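Local coordinates for ORF10 (PDB 6RIW), which forms the ketosynthase-chain length factor didomain of a polyunsaturated fatty acid synthase and probably condenses acyl units on acyl carrier protein during lipid biosynthesis, at residues A[138-143]-A[513-518]; A[507-512]-A[915-920]. One frame throughout, in Å; residues are numbered along the deposited sequence.

Contact 1 of 2, residues A[138-143]-A[513-518]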
ATOM      1  N   HIS A 138      10.456   5.415  22.726  1.00 10.14           N
ATOM      2  CA  HIS A 138      10.062   5.725  24.097  1.00 11.30           C
ATOM      3  C   HIS A 138      11.133   5.334  25.104  1.00 12.49           C
ATOM      4  O   HIS A 138      11.252   5.985  26.148  1.00 11.35           O
ATOM      5  CB  HIS A 138       8.694   5.078  24.393  1.00 11.13           C
ATOM      6  CG  HIS A 138       7.588   5.679  23.576  1.00 14.04           C
ATOM      7  ND1 HIS A 138       6.434   4.997  23.239  1.00 13.66           N
ATOM      8  CD2 HIS A 138       7.482   6.904  23.003  1.00 11.96           C
ATOM      9  CE1 HIS A 138       5.658   5.790  22.514  1.00 15.76           C
ATOM     10  NE2 HIS A 138       6.275   6.951  22.355  1.00 14.73           N
ATOM     11  N   GLN A 139      11.982   4.354  24.786  1.00 12.71           N
ATOM     12  CA  GLN A 139      13.147   4.142  25.639  1.00 13.12           C
ATOM     13  C   GLN A 139      14.054   5.362  25.609  1.00 14.25           C
ATOM     14  O   GLN A 139      14.600   5.770  26.643  1.00 14.14           O
ATOM     15  CB  GLN A 139      13.933   2.893  25.210  1.00 15.03           C
ATOM     16  CG  GLN A 139      15.144   2.583  26.150  1.00 15.59           C
ATOM     17  CD  GLN A 139      14.706   2.084  27.528  1.00 19.23           C
ATOM     18  OE1 GLN A 139      15.345   2.371  28.554  1.00 24.87           O
ATOM     19  NE2 GLN A 139      13.609   1.345  27.556  1.00 20.09           N
ATOM     20  N   VAL A 140      14.250   5.945  24.420  1.00 13.84           N
ATOM     21  CA  VAL A 140      15.114   7.115  24.326  1.00 14.12           C
ATOM     22  C   VAL A 140      14.488   8.293  25.068  1.00 13.70           C
ATOM     23  O   VAL A 140      15.177   8.991  25.816  1.00 13.90           O
ATOM     24  CB  VAL A 140      15.417   7.461  22.855  1.00 14.88           C
ATOM     25  CG1 VAL A 140      16.313   8.709  22.774  1.00 16.14           C
ATOM     26  CG2 VAL A 140      16.094   6.285  22.162  1.00 15.22           C
ATOM     27  N   VAL A 141      13.176   8.506  24.909  1.00 12.40           N
ATOM     28  CA  VAL A 141      12.495   9.564  25.670  1.00 13.34           C
ATOM     29  C   VAL A 141      12.633   9.312  27.163  1.00 14.89           C
ATOM     30  O   VAL A 141      12.970  10.220  27.932  1.00 14.71           O
ATOM     31  CB  VAL A 141      11.013   9.676  25.270  1.00 13.92           C
ATOM     32  CG1 VAL A 141      10.253  10.636  26.249  1.00 12.90           C
ATOM     33  CG2 VAL A 141      10.849  10.181  23.836  1.00 15.65           C
ATOM     34  N   ASP A 142      12.378   8.071  27.596  1.00 14.65           N
ATOM     35  CA  ASP A 142      12.523   7.723  29.009  1.00 15.25           C
ATOM     36  C   ASP A 142      13.900   8.093  29.541  1.00 16.96           C
ATOM     37  O   ASP A 142      14.025   8.729  30.601  1.00 15.92           O
ATOM     38  CB  ASP A 142      12.281   6.225  29.215  1.00 16.37           C
ATOM     39  CG  ASP A 142      12.629   5.759  30.630  1.00 21.95           C
ATOM     40  OD1 ASP A 142      13.828   5.511  30.913  1.00 25.05           O
ATOM     41  OD2 ASP A 142      11.696   5.629  31.464  1.00 22.41           O
ATOM     42  N   ASN A 143      14.959   7.671  28.839  1.00 14.58           N
ATOM     43  CA  ASN A 143      16.301   7.896  29.356  1.00 15.41           C
ATOM     44  C   ASN A 143      16.666   9.375  29.359  1.00 16.78           C
ATOM     45  O   ASN A 143      17.388   9.826  30.257  1.00 16.98           O
ATOM     46  CB  ASN A 143      17.326   7.117  28.549  1.00 17.10           C
ATOM     47  CG  ASN A 143      17.128   5.614  28.622  1.00 20.36           C
ATOM     48  OD1 ASN A 143      17.840   4.867  27.952  1.00 20.75           O
ATOM     49  ND2 ASN A 143      16.148   5.161  29.416  1.00 18.31           N
ATOM     50  N   ALA A 513      22.283   3.155  24.788  1.00 14.03           N
ATOM     51  CA  ALA A 513      22.821   1.842  25.096  1.00 17.28           C
ATOM     52  C   ALA A 513      21.719   0.825  25.335  1.00 15.58           C
ATOM     53  O   ALA A 513      21.896  -0.351  25.013  1.00 16.80           O
ATOM     54  CB  ALA A 513      23.740   1.936  26.321  1.00 24.62           C
ATOM     55  N   ASN A 514      20.585   1.247  25.909  1.00 13.98           N
ATOM     56  CA  ASN A 514      19.502   0.303  26.168  1.00 16.37           C
ATOM     57  C   ASN A 514      18.852  -0.172  24.865  1.00 14.65           C
ATOM     58  O   ASN A 514      18.587  -1.364  24.693  1.00 16.05           O
ATOM     59  CB  ASN A 514      18.458   0.937  27.085  1.00 16.17           C
ATOM     60  CG  ASN A 514      18.968   1.125  28.517  1.00 23.71           C
ATOM     61  OD1 ASN A 514      19.646   0.259  29.057  1.00 25.27           O
ATOM     62  ND2 ASN A 514      18.657   2.271  29.123  1.00 24.36           N
ATOM     63  N   VAL A 515      18.583   0.748  23.940  1.00 14.52           N
ATOM     64  CA  VAL A 515      18.068   0.353  22.624  1.00 14.16           C
ATOM     65  C   VAL A 515      19.039  -0.602  21.931  1.00 14.47           C
ATOM     66  O   VAL A 515      18.647  -1.657  21.416  1.00 13.95           O
ATOM     67  CB  VAL A 515      17.799   1.602  21.769  1.00 14.12           C
ATOM     68  CG1 VAL A 515      17.632   1.213  20.278  1.00 16.94           C
ATOM     69  CG2 VAL A 515      16.557   2.334  22.304  1.00 15.07           C
ATOM     70  N   MET A 516      20.325  -0.245  21.896  1.00 14.16           N
ATOM     71  CA  MET A 516      21.268  -1.086  21.157  1.00 15.67           C
ATOM     72  C   MET A 516      21.447  -2.442  21.824  1.00 13.94           C
ATOM     73  O   MET A 516      21.590  -3.455  21.131  1.00 15.72           O
ATOM     74  CB  MET A 516      22.604  -0.358  20.999  1.00 15.08           C
ATOM     75  CG  MET A 516      22.438   0.933  20.167  1.00 16.32           C
ATOM     76  SD  MET A 516      21.941   0.627  18.448  1.00 18.74           S
ATOM     77  CE  MET A 516      23.561   0.178  17.827  1.00 16.86           C
ATOM     78  N   GLN A 517      21.398  -2.490  23.161  1.00 14.71           N
ATOM     79  CA  GLN A 517      21.432  -3.774  23.850  1.00 16.60           C
ATOM     80  C   GLN A 517      20.224  -4.633  23.492  1.00 16.61           C
ATOM     81  O   GLN A 517      20.357  -5.845  23.286  1.00 16.64           O
ATOM     82  CB  GLN A 517      21.482  -3.547  25.362  1.00 18.72           C
ATOM     83  CG  GLN A 517      21.723  -4.793  26.167  1.00 26.69           C
ATOM     84  CD  GLN A 517      21.608  -4.523  27.663  1.00 38.40           C
ATOM     85  OE1 GLN A 517      21.562  -5.449  28.478  1.00 49.64           O
ATOM     86  NE2 GLN A 517      21.551  -3.237  28.028  1.00 38.43           N
ATOM     87  N   SER A 518      19.033  -4.021  23.428  1.00 14.96           N
ATOM     88  CA  SER A 518      17.828  -4.778  23.068  1.00 15.25           C
ATOM     89  C   SER A 518      17.918  -5.317  21.647  1.00 17.79           C
ATOM     90  O   SER A 518      17.486  -6.445  21.372  1.00 15.66           O
ATOM     91  CB  SER A 518      16.579  -3.914  23.216  1.00 17.27           C
ATOM     92  OG  SER A 518      16.408  -3.506  24.562  1.00 21.26           O
TER
HETATM   93  O   HOH W   1      20.475   3.826  27.620  1.00 27.85           O
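Asn143 OD1 is gripped by three donors. Asn514 ND2 gives it a hydrogen bond of 3.0 Å, its N-H...O angle 150° and the donor tilted from the carbonyl plane. Water 1 donates a second at 2.9 Å, and the third comes from Asn512 ND2, just ahead of the 513-518 helix. The same water accepts from Asn514 N, so it joins the first turn of that helix to the amide oxygen opposite. Asparagine suits position 143 because the other end of its amide donates: Asn143 ND2 bonds Gln139 OE1 one turn earlier at 3.0 Å, and more weakly Asp142 OD1. These bonds define which end of the Asn143 amide is oxygen and limit its rotation. Here helix 129-148 of the N-terminal ketosynthase meets helix 513-519 of the following ketosynthase-like region, the two short segments running nearly antiparallel, at 149°, with axes 9.6 Å apart. Gln139 CG lies anti to its backbone N (chi1 -177°), and the bend at chi2 carries the amide beside Asn514, whose CB lies 3.8 Å from Gln139 CG. The two amide planes are nearly perpendicular, so they do not stack. On the Val140 side the contact turns apolar. Val515 CG2 reaches Val140 CG2 at 4.0 Å and also touches Gln139 CB, one methyl of the beta-branched valine set against the side chains of two successive residues of the other helix. Val140 additionally packs on Ile917 and Ser918 of helix 917-922, while Met950 lies against both Gln139 and Ser518.

Contact 2 of 2, residues A[507-512]-A[915-920]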
ATOM      1  N   LYS A 507      17.996   9.544  14.152  1.00 10.66           N
ATOM      2  CA  LYS A 507      17.641  10.528  15.177  1.00 13.81           C
ATOM      3  C   LYS A 507      18.463  10.314  16.442  1.00 15.21           C
ATOM      4  O   LYS A 507      17.994  10.570  17.565  1.00 15.21           O
ATOM      5  CB  LYS A 507      16.131  10.489  15.484  1.00 14.98           C
ATOM      6  CG  LYS A 507      15.268  10.980  14.347  1.00 13.79           C
ATOM      7  CD  LYS A 507      13.762  11.016  14.707  1.00 22.68           C
ATOM      8  CE  LYS A 507      13.007  11.778  13.614  1.00 25.08           C
ATOM      9  NZ  LYS A 507      11.584  12.129  13.951  1.00 26.42           N
ATOM     10  N   GLY A 508      19.707   9.846  16.266  1.00 13.64           N
ATOM     11  CA  GLY A 508      20.628   9.656  17.367  1.00 14.23           C
ATOM     12  C   GLY A 508      20.366   8.434  18.210  1.00 15.51           C
ATOM     13  O   GLY A 508      21.074   8.226  19.197  1.00 15.66           O
ATOM     14  N   MET A 509      19.379   7.603  17.847  1.00 13.75           N
ATOM     15  CA  MET A 509      19.033   6.451  18.671  1.00 12.66           C
ATOM     16  C   MET A 509      20.143   5.403  18.764  1.00 14.11           C
ATOM     17  O   MET A 509      20.114   4.586  19.689  1.00 16.12           O
ATOM     18  CB  MET A 509      17.737   5.812  18.147  1.00 14.01           C
ATOM     19  CG  MET A 509      16.505   6.703  18.412  1.00 15.64           C
ATOM     20  SD  MET A 509      14.954   5.890  17.907  1.00 18.23           S
ATOM     21  CE  MET A 509      14.605   6.764  16.384  1.00 19.78           C
ATOM     22  N   GLU A 510      21.120   5.391  17.845  1.00 14.52           N
ATOM     23  CA  GLU A 510      22.239   4.459  17.991  1.00 14.68           C
ATOM     24  C   GLU A 510      23.114   4.776  19.199  1.00 15.19           C
ATOM     25  O   GLU A 510      23.943   3.938  19.586  1.00 16.47           O
ATOM     26  CB  GLU A 510      23.105   4.463  16.716  1.00 17.36           C
ATOM     27  CG  GLU A 510      24.110   5.600  16.646  1.00 19.78           C
ATOM     28  CD  GLU A 510      23.538   6.886  16.055  1.00 19.13           C
ATOM     29  OE1 GLU A 510      22.299   7.039  15.924  1.00 16.21           O
ATOM     30  OE2 GLU A 510      24.351   7.770  15.710  1.00 22.64           O
ATOM     31  N   SER A 511      22.955   5.959  19.794  1.00 15.39           N
ATOM     32  CA  SER A 511      23.709   6.326  20.986  1.00 16.99           C
ATOM     33  C   SER A 511      23.062   5.828  22.266  1.00 18.44           C
ATOM     34  O   SER A 511      23.653   5.962  23.344  1.00 17.38           O
ATOM     35  CB  SER A 511      23.871   7.847  21.067  1.00 20.37           C
ATOM     36  OG  SER A 511      22.705   8.458  21.602  1.00 23.40           O
ATOM     37  N   ASN A 512      21.869   5.264  22.186  1.00 16.31           N
ATOM     38  CA  ASN A 512      21.180   4.799  23.378  1.00 15.41           C
ATOM     39  C   ASN A 512      21.601   3.358  23.660  1.00 16.76           C
ATOM     40  O   ASN A 512      21.294   2.443  22.888  1.00 13.53           O
ATOM     41  CB  ASN A 512      19.673   4.923  23.206  1.00 14.44           C
ATOM     42  CG  ASN A 512      18.939   4.641  24.490  1.00 16.85           C
ATOM     43  OD1 ASN A 512      18.763   3.488  24.857  1.00 15.14           O
ATOM     44  ND2 ASN A 512      18.554   5.697  25.207  1.00 17.37           N
ATOM     45  N   GLN A 915      15.698  15.447  13.774  1.00 24.22           N
ATOM     46  CA  GLN A 915      16.217  15.938  15.047  1.00 25.77           C
ATOM     47  C   GLN A 915      16.636  14.799  15.973  1.00 19.54           C
ATOM     48  O   GLN A 915      15.956  13.772  16.073  1.00 18.69           O
ATOM     49  CB  GLN A 915      15.135  16.790  15.717  1.00 28.48           C
ATOM     50  CG  GLN A 915      15.496  17.330  17.083  1.00 28.41           C
ATOM     51  CD  GLN A 915      14.661  18.529  17.427  1.00 32.78           C
ATOM     52  OE1 GLN A 915      13.437  18.451  17.480  1.00 41.16           O
ATOM     53  NE2 GLN A 915      15.315  19.659  17.637  1.00 44.11           N
ATOM     54  N   LEU A 916      17.770  14.980  16.643  1.00 16.79           N
ATOM     55  CA  LEU A 916      18.231  13.998  17.619  1.00 15.53           C
ATOM     56  C   LEU A 916      17.303  14.023  18.835  1.00 19.20           C
ATOM     57  O   LEU A 916      17.178  15.060  19.492  1.00 18.11           O
ATOM     58  CB  LEU A 916      19.670  14.296  18.022  1.00 18.88           C
ATOM     59  CG  LEU A 916      20.566  14.491  16.792  1.00 23.17           C
ATOM     60  CD1 LEU A 916      21.826  15.294  17.126  1.00 23.70           C
ATOM     61  CD2 LEU A 916      20.919  13.141  16.224  1.00 20.97           C
ATOM     62  N   ILE A 917      16.648  12.888  19.128  1.00 16.24           N
ATOM     63  CA  ILE A 917      15.624  12.859  20.176  1.00 15.87           C
ATOM     64  C   ILE A 917      16.211  13.244  21.536  1.00 16.46           C
ATOM     65  O   ILE A 917      15.661  14.096  22.248  1.00 17.25           O
ATOM     66  CB  ILE A 917      14.951  11.474  20.247  1.00 16.80           C
ATOM     67  CG1 ILE A 917      14.284  11.095  18.913  1.00 15.72           C
ATOM     68  CG2 ILE A 917      13.906  11.452  21.381  1.00 17.44           C
ATOM     69  CD1 ILE A 917      13.877   9.611  18.863  1.00 15.53           C
ATOM     70  N   SER A 918      17.297  12.585  21.949  1.00 14.89           N
ATOM     71  CA  SER A 918      17.801  12.809  23.295  1.00 16.33           C
ATOM     72  C   SER A 918      18.295  14.243  23.458  1.00 21.09           C
ATOM     73  O   SER A 918      17.953  14.922  24.435  1.00 16.82           O
ATOM     74  CB  SER A 918      18.905  11.814  23.620  1.00 20.28           C
ATOM     75  OG  SER A 918      19.377  12.022  24.942  1.00 26.70           O
ATOM     76  N   ASN A 919      19.075  14.732  22.486  1.00 16.04           N
ATOM     77  CA  ASN A 919      19.597  16.093  22.576  1.00 18.46           C
ATOM     78  C   ASN A 919      18.476  17.116  22.678  1.00 19.03           C
ATOM     79  O   ASN A 919      18.602  18.114  23.402  1.00 21.40           O
ATOM     80  CB  ASN A 919      20.468  16.410  21.354  1.00 21.13           C
ATOM     81  CG  ASN A 919      21.823  15.750  21.412  1.00 27.19           C
ATOM     82  OD1 ASN A 919      22.185  15.107  22.409  1.00 33.78           O
ATOM     83  ND2 ASN A 919      22.595  15.906  20.340  1.00 27.47           N
ATOM     84  N   ALA A 920      17.398  16.922  21.903  1.00 18.18           N
ATOM     85  CA  ALA A 920      16.290  17.865  21.906  1.00 16.23           C
ATOM     86  C   ALA A 920      15.631  17.954  23.274  1.00 20.02           C
ATOM     87  O   ALA A 920      15.106  19.005  23.638  1.00 19.77           O
ATOM     88  CB  ALA A 920      15.248  17.480  20.857  1.00 19.74           C
TER
HETATM   89  O   HOH W   2      18.737  10.652  20.392  1.00 16.05           O
HETATM   90  O   HOH W   3      13.177  14.005  15.890  1.00 27.72           O
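Lys507 O receives the N-H of Ile917 at the start of helix 917-922, where Leu916 occupies the N-cap position: a loop carbonyl thus meets the first turn of a helix late in the chain. The backbone bond measures 3.1 Å and is fairly straight, with an N-H...O angle of 160°. The same oxygen accepts a hydrogen bond from water 2, which in turn accepts from Ser918 N, so two successive N-H groups of the helix start are served by one carbonyl, directly and through water. Leu916 CA adds a C-H...O contact to Lys507 O at 3.4 Å. Farther along the loop, Gly508 O takes both the N-H and the hydroxyl of Ser511; serine suits this 3-10 turn because its short side chain can fold back onto that carbonyl.

Apolar contacts flank the polar centre. Leu916 sends CD2 over the glycine backbone, 3.5 Å from Gly508 N, where a residue without a side chain leaves room for the methyl; Gly508 also has a left-handed backbone conformation, with positive phi, which glycine adopts most easily. Ile917 CG1 rests on Lys507 CB, and its CD1 reaches the end of Met509, whose thioether chain bends at chi3 (-104°) and sets CE 3.8 Å from Ile917 CD1. Tyr137 and Val140 of helix 129-148 also touch Met509.

The long aliphatic chain of Lys507 runs past Gln915 O to a polar end whose NZ donates to Val628 O and Gln590 OE1. Along the way, Lys507 CB lies 3.3 Å from Gln915 O.

How the contacts relate
Contacts 1 and 2 have centres about 10 Å apart and interleave along the chain: 138-143 comes first, then the adjoining 507-512 and 513-518, and finally 915-920. Asn512 bridges them, for besides its bond to Asn143 its OD1 caps Val515 N at the start of helix 513-519. Met516 CG, packed on Glu510 O, adds a second link between the two contacts. Together they bring a helix of the N-terminal ketosynthase, a loop and short helix of the following ketosynthase-like region, and helix 917-922 into one outlying cluster, about 30 Å from the chain centre and away from the magnesium site. The cluster therefore forms part of the association between both halves of the didomain.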